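Long-range contact in DNA polymerase sliding clamp 2 (Thermococcus kodakarensis, PDB 3LX2), which encircles DNA as a homotrimeric ring and probably serves as a moving platform that tethers the replicative polymerase and other proteins during replication: residues Y156-A168 with T177-H191. Residues are numbered along the deposited sequence; the frame is centred on the assembly and turned at random.
Sequences YFMATPEKLTFKA and TVLTMEDPGLLDLEH
Leu-164 and Leu-179 form a hydrogen-bonded antiparallel pair: Leu-164 N donates to Leu-179 O at 2.9 Å, and Leu-179 N returns a bond to Leu-164 O at 2.6 Å. Phe-166 and Thr-177 repeat the reciprocal pattern. Between them, Thr-165 and Val-178 make a non-hydrogen-bonded pair on the other face, side chains side by side. With Val-178 CG2 anti to the backbone N, this methyl reaches both Thr-165 OG1 (3.6 Å) and Lys-163 CG (3.7 Å).

On the face of Leu-164, Phe-166 and Leu-179, CG of Leu-179 meets the edge of the Phe-166 ring near its plane. Leu-164 has CG anti to its amide nitrogen (chi1 -174°), and chi2 of 73° then extends CD2 outward, to 3.7 Å from Leu-186 CD1 of strand 186-191. Leu-189 CD2 lies against the backbone of residues 160-163, 3.7 Å from Pro-161 O. Further along, His-191 presents its ring edge to the backbone at Ala-159, where NE2 gives a weak, bent bond to Ala-159 O (127° at hydrogen).

In the link from strand 174-179 to strand 186-191, Asp-183 OD2 accepts from Thr-180 N at 2.7 Å, and Thr-180 OG1 accepts from Glu-182 N in an ST turn. Helix 138-151 packs on Phe-166 through Leu-141 and Ala-144. Thr-177 and Val-178 pair with a strand of a second subunit, and Thr-177 OG1 hydrogen-bonds Thr-109 OG1 of that subunit. The edge strand of the 164-179 hairpin thus continues the sheet across the subunit interface, as is characteristic of the toroidal PCNA trimer.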
# COMPACT_ATOMS: atom_id res chain seq x y z
N TYR A 156 25.84 10.87 -12.73
CA TYR A 156 26.78 10.92 -13.84
C TYR A 156 26.46 9.83 -14.81
O TYR A 156 26.27 8.68 -14.43
CB TYR A 156 28.24 10.78 -13.36
CG TYR A 156 28.78 12.05 -12.76
CD1 TYR A 156 29.37 13.02 -13.58
CD2 TYR A 156 28.67 12.33 -11.40
CE1 TYR A 156 29.86 14.21 -13.07
CE2 TYR A 156 29.17 13.52 -10.87
CZ TYR A 156 29.75 14.46 -11.73
OH TYR A 156 30.25 15.67 -11.26
N PHE A 157 26.40 10.24 -16.08
CA PHE A 157 26.24 9.35 -17.22
C PHE A 157 27.61 9.34 -17.85
O PHE A 157 28.13 10.40 -18.21
CB PHE A 157 25.19 9.92 -18.20
CG PHE A 157 23.78 9.51 -17.89
CD1 PHE A 157 22.99 8.89 -18.87
CD2 PHE A 157 23.23 9.74 -16.65
CE1 PHE A 157 21.69 8.49 -18.61
CE2 PHE A 157 21.93 9.34 -16.35
CZ PHE A 157 21.14 8.71 -17.33
N MET A 158 28.20 8.16 -18.00
CA MET A 158 29.50 8.02 -18.67
C MET A 158 29.55 6.81 -19.61
O MET A 158 28.96 5.76 -19.33
CB MET A 158 30.64 7.82 -17.66
CG MET A 158 30.64 8.71 -16.41
SD MET A 158 31.97 8.18 -15.28
CE MET A 158 33.39 8.24 -16.41
N ALA A 159 30.29 6.97 -20.69
CA ALA A 159 30.54 5.86 -21.59
C ALA A 159 31.96 5.80 -22.19
O ALA A 159 32.60 6.81 -22.49
CB ALA A 159 29.48 5.82 -22.70
N THR A 160 32.43 4.56 -22.31
CA THR A 160 33.43 4.18 -23.31
C THR A 160 32.60 3.36 -24.33
O THR A 160 31.36 3.29 -24.18
CB THR A 160 34.52 3.32 -22.67
OG1 THR A 160 33.99 2.00 -22.40
CG2 THR A 160 35.01 3.98 -21.36
N PRO A 161 33.26 2.74 -25.35
CA PRO A 161 32.54 1.94 -26.34
C PRO A 161 32.07 0.55 -25.85
O PRO A 161 31.20 -0.05 -26.49
CB PRO A 161 33.55 1.79 -27.48
CG PRO A 161 34.47 2.94 -27.31
CD PRO A 161 34.61 3.03 -25.83
N GLU A 162 32.65 0.06 -24.75
CA GLU A 162 32.25 -1.22 -24.15
C GLU A 162 31.49 -1.00 -22.86
O GLU A 162 30.98 -1.97 -22.27
CB GLU A 162 33.46 -2.11 -23.79
CG GLU A 162 34.38 -2.59 -24.94
CD GLU A 162 35.41 -1.54 -25.38
OE1 GLU A 162 35.61 -0.52 -24.66
OE2 GLU A 162 36.00 -1.76 -26.47
N LYS A 163 31.42 0.25 -22.42
CA LYS A 163 31.08 0.54 -21.04
C LYS A 163 30.08 1.69 -20.84
O LYS A 163 30.38 2.87 -21.17
CB LYS A 163 32.36 0.79 -20.21
CG LYS A 163 32.35 0.12 -18.82
CD LYS A 163 33.75 0.18 -18.15
CE LYS A 163 34.19 -1.19 -17.56
NZ LYS A 163 35.67 -1.25 -17.28
N LEU A 164 28.93 1.33 -20.26
CA LEU A 164 27.93 2.31 -19.84
C LEU A 164 27.83 2.30 -18.33
O LEU A 164 27.42 1.30 -17.72
CB LEU A 164 26.54 2.03 -20.47
CG LEU A 164 25.46 3.09 -20.18
CD1 LEU A 164 25.69 4.35 -20.96
CD2 LEU A 164 24.07 2.57 -20.48
N THR A 165 28.20 3.42 -17.73
CA THR A 165 28.35 3.51 -16.29
C THR A 165 27.55 4.69 -15.74
O THR A 165 27.70 5.80 -16.27
CB THR A 165 29.85 3.77 -15.92
OG1 THR A 165 30.73 2.83 -16.57
CG2 THR A 165 30.04 3.74 -14.39
N PHE A 166 26.74 4.48 -14.70
CA PHE A 166 26.03 5.53 -13.97
C PHE A 166 26.50 5.73 -12.51
O PHE A 166 26.30 4.86 -11.66
CB PHE A 166 24.57 5.18 -13.90
CG PHE A 166 24.00 4.77 -15.19
CD1 PHE A 166 23.59 5.74 -16.11
CD2 PHE A 166 23.87 3.42 -15.51
CE1 PHE A 166 23.05 5.36 -17.33
CE2 PHE A 166 23.33 3.05 -16.72
CZ PHE A 166 22.92 4.03 -17.63
N LYS A 167 27.11 6.88 -12.21
CA LYS A 167 27.71 7.07 -10.89
C LYS A 167 27.37 8.37 -10.26
O LYS A 167 27.10 9.37 -10.90
CB LYS A 167 29.23 6.89 -10.90
CG LYS A 167 30.07 8.09 -11.34
CD LYS A 167 31.55 7.62 -11.64
CE LYS A 167 32.65 8.68 -11.25
NZ LYS A 167 33.94 8.58 -12.09
N ALA A 168 27.38 8.31 -8.94
CA ALA A 168 27.11 9.45 -8.12
C ALA A 168 28.19 9.54 -7.05
O ALA A 168 28.83 8.55 -6.67
CB ALA A 168 25.72 9.35 -7.52
N THR A 177 26.94 2.01 -10.91
CA THR A 177 26.26 0.92 -11.61
C THR A 177 26.89 0.87 -13.00
O THR A 177 26.93 1.91 -13.69
CB THR A 177 24.79 1.20 -11.81
OG1 THR A 177 24.10 1.09 -10.56
CG2 THR A 177 24.24 0.20 -12.76
N VAL A 178 27.35 -0.31 -13.42
CA VAL A 178 28.00 -0.43 -14.73
C VAL A 178 27.50 -1.54 -15.66
O VAL A 178 27.49 -2.72 -15.29
CB VAL A 178 29.54 -0.41 -14.60
CG1 VAL A 178 30.00 -1.38 -13.52
CG2 VAL A 178 30.21 -0.71 -15.93
N LEU A 179 27.09 -1.14 -16.87
CA LEU A 179 26.52 -2.03 -17.89
C LEU A 179 27.40 -2.24 -19.09
O LEU A 179 27.91 -1.28 -19.69
CB LEU A 179 25.23 -1.44 -18.45
CG LEU A 179 24.06 -1.19 -17.54
CD1 LEU A 179 22.85 -1.00 -18.43
CD2 LEU A 179 23.88 -2.36 -16.56
N THR A 180 27.57 -3.50 -19.46
CA THR A 180 28.26 -3.87 -20.72
C THR A 180 27.28 -4.66 -21.62
O THR A 180 26.15 -5.02 -21.19
CB THR A 180 29.57 -4.71 -20.49
OG1 THR A 180 29.23 -6.03 -20.00
CG2 THR A 180 30.52 -4.04 -19.51
N MET A 181 27.74 -4.98 -22.83
CA MET A 181 26.98 -5.87 -23.70
C MET A 181 26.63 -7.24 -23.07
O MET A 181 25.68 -7.89 -23.49
CB MET A 181 27.59 -5.98 -25.11
CG MET A 181 27.18 -4.80 -26.04
SD MET A 181 25.42 -4.31 -25.98
CE MET A 181 24.55 -5.74 -26.56
N GLU A 182 27.34 -7.61 -22.01
CA GLU A 182 27.01 -8.83 -21.24
C GLU A 182 25.70 -8.78 -20.42
O GLU A 182 25.11 -9.84 -20.14
CB GLU A 182 28.20 -9.26 -20.36
CG GLU A 182 28.57 -10.78 -20.51
CD GLU A 182 30.09 -11.08 -20.44
OE1 GLU A 182 30.92 -10.15 -20.57
OE2 GLU A 182 30.45 -12.26 -20.24
N ASP A 183 25.24 -7.57 -20.06
CA ASP A 183 24.03 -7.43 -19.24
C ASP A 183 22.72 -7.37 -20.08
O ASP A 183 22.72 -6.77 -21.15
CB ASP A 183 24.14 -6.21 -18.29
CG ASP A 183 25.46 -6.17 -17.52
OD1 ASP A 183 25.67 -7.05 -16.64
OD2 ASP A 183 26.28 -5.25 -17.81
N PRO A 184 21.63 -7.96 -19.59
CA PRO A 184 20.31 -7.88 -20.28
C PRO A 184 19.83 -6.41 -20.49
O PRO A 184 19.44 -6.01 -21.60
CB PRO A 184 19.34 -8.63 -19.35
CG PRO A 184 20.20 -9.25 -18.24
CD PRO A 184 21.59 -8.75 -18.33
N GLY A 185 19.92 -5.61 -19.43
CA GLY A 185 19.54 -4.19 -19.46
C GLY A 185 20.17 -3.33 -20.54
O GLY A 185 19.64 -2.26 -20.86
N LEU A 186 21.30 -3.76 -21.11
CA LEU A 186 21.88 -2.99 -22.21
C LEU A 186 21.54 -3.69 -23.53
O LEU A 186 21.81 -4.88 -23.69
CB LEU A 186 23.38 -2.84 -22.02
CG LEU A 186 24.15 -1.85 -22.92
CD1 LEU A 186 23.74 -0.40 -22.71
CD2 LEU A 186 25.65 -1.98 -22.71
N LEU A 187 20.89 -3.01 -24.45
CA LEU A 187 20.61 -3.70 -25.72
C LEU A 187 21.58 -3.26 -26.80
O LEU A 187 21.84 -4.01 -27.75
CB LEU A 187 19.18 -3.50 -26.18
CG LEU A 187 17.99 -3.94 -25.34
CD1 LEU A 187 16.72 -3.65 -26.13
CD2 LEU A 187 18.06 -5.42 -25.00
N ASP A 188 22.16 -2.07 -26.64
CA ASP A 188 22.93 -1.47 -27.71
C ASP A 188 23.74 -0.30 -27.21
O ASP A 188 23.29 0.45 -26.36
CB ASP A 188 21.97 -1.01 -28.83
CG ASP A 188 22.69 -0.29 -29.96
OD1 ASP A 188 23.75 -0.77 -30.41
OD2 ASP A 188 22.20 0.78 -30.39
N LEU A 189 24.94 -0.13 -27.75
CA LEU A 189 25.82 0.92 -27.28
C LEU A 189 26.79 1.42 -28.33
O LEU A 189 27.67 0.69 -28.80
CB LEU A 189 26.55 0.47 -26.02
CG LEU A 189 27.62 1.44 -25.52
CD1 LEU A 189 26.98 2.78 -25.14
CD2 LEU A 189 28.32 0.78 -24.36
N GLU A 190 26.66 2.68 -28.67
CA GLU A 190 27.44 3.22 -29.74
C GLU A 190 28.10 4.49 -29.21
O GLU A 190 27.42 5.36 -28.66
CB GLU A 190 26.53 3.49 -30.95
CG GLU A 190 27.18 3.26 -32.30
CD GLU A 190 27.77 1.85 -32.47
OE1 GLU A 190 27.02 0.85 -32.44
OE2 GLU A 190 29.01 1.74 -32.64
N HIS A 191 29.42 4.54 -29.31
CA HIS A 191 30.22 5.71 -28.96
C HIS A 191 30.87 6.24 -30.22
O HIS A 191 31.55 5.50 -30.93
CB HIS A 191 31.34 5.33 -27.98
CG HIS A 191 31.75 6.45 -27.06
ND1 HIS A 191 31.94 7.75 -27.50
CD2 HIS A 191 32.00 6.46 -25.73
CE1 HIS A 191 32.28 8.51 -26.47
NE2 HIS A 191 32.33 7.75 -25.39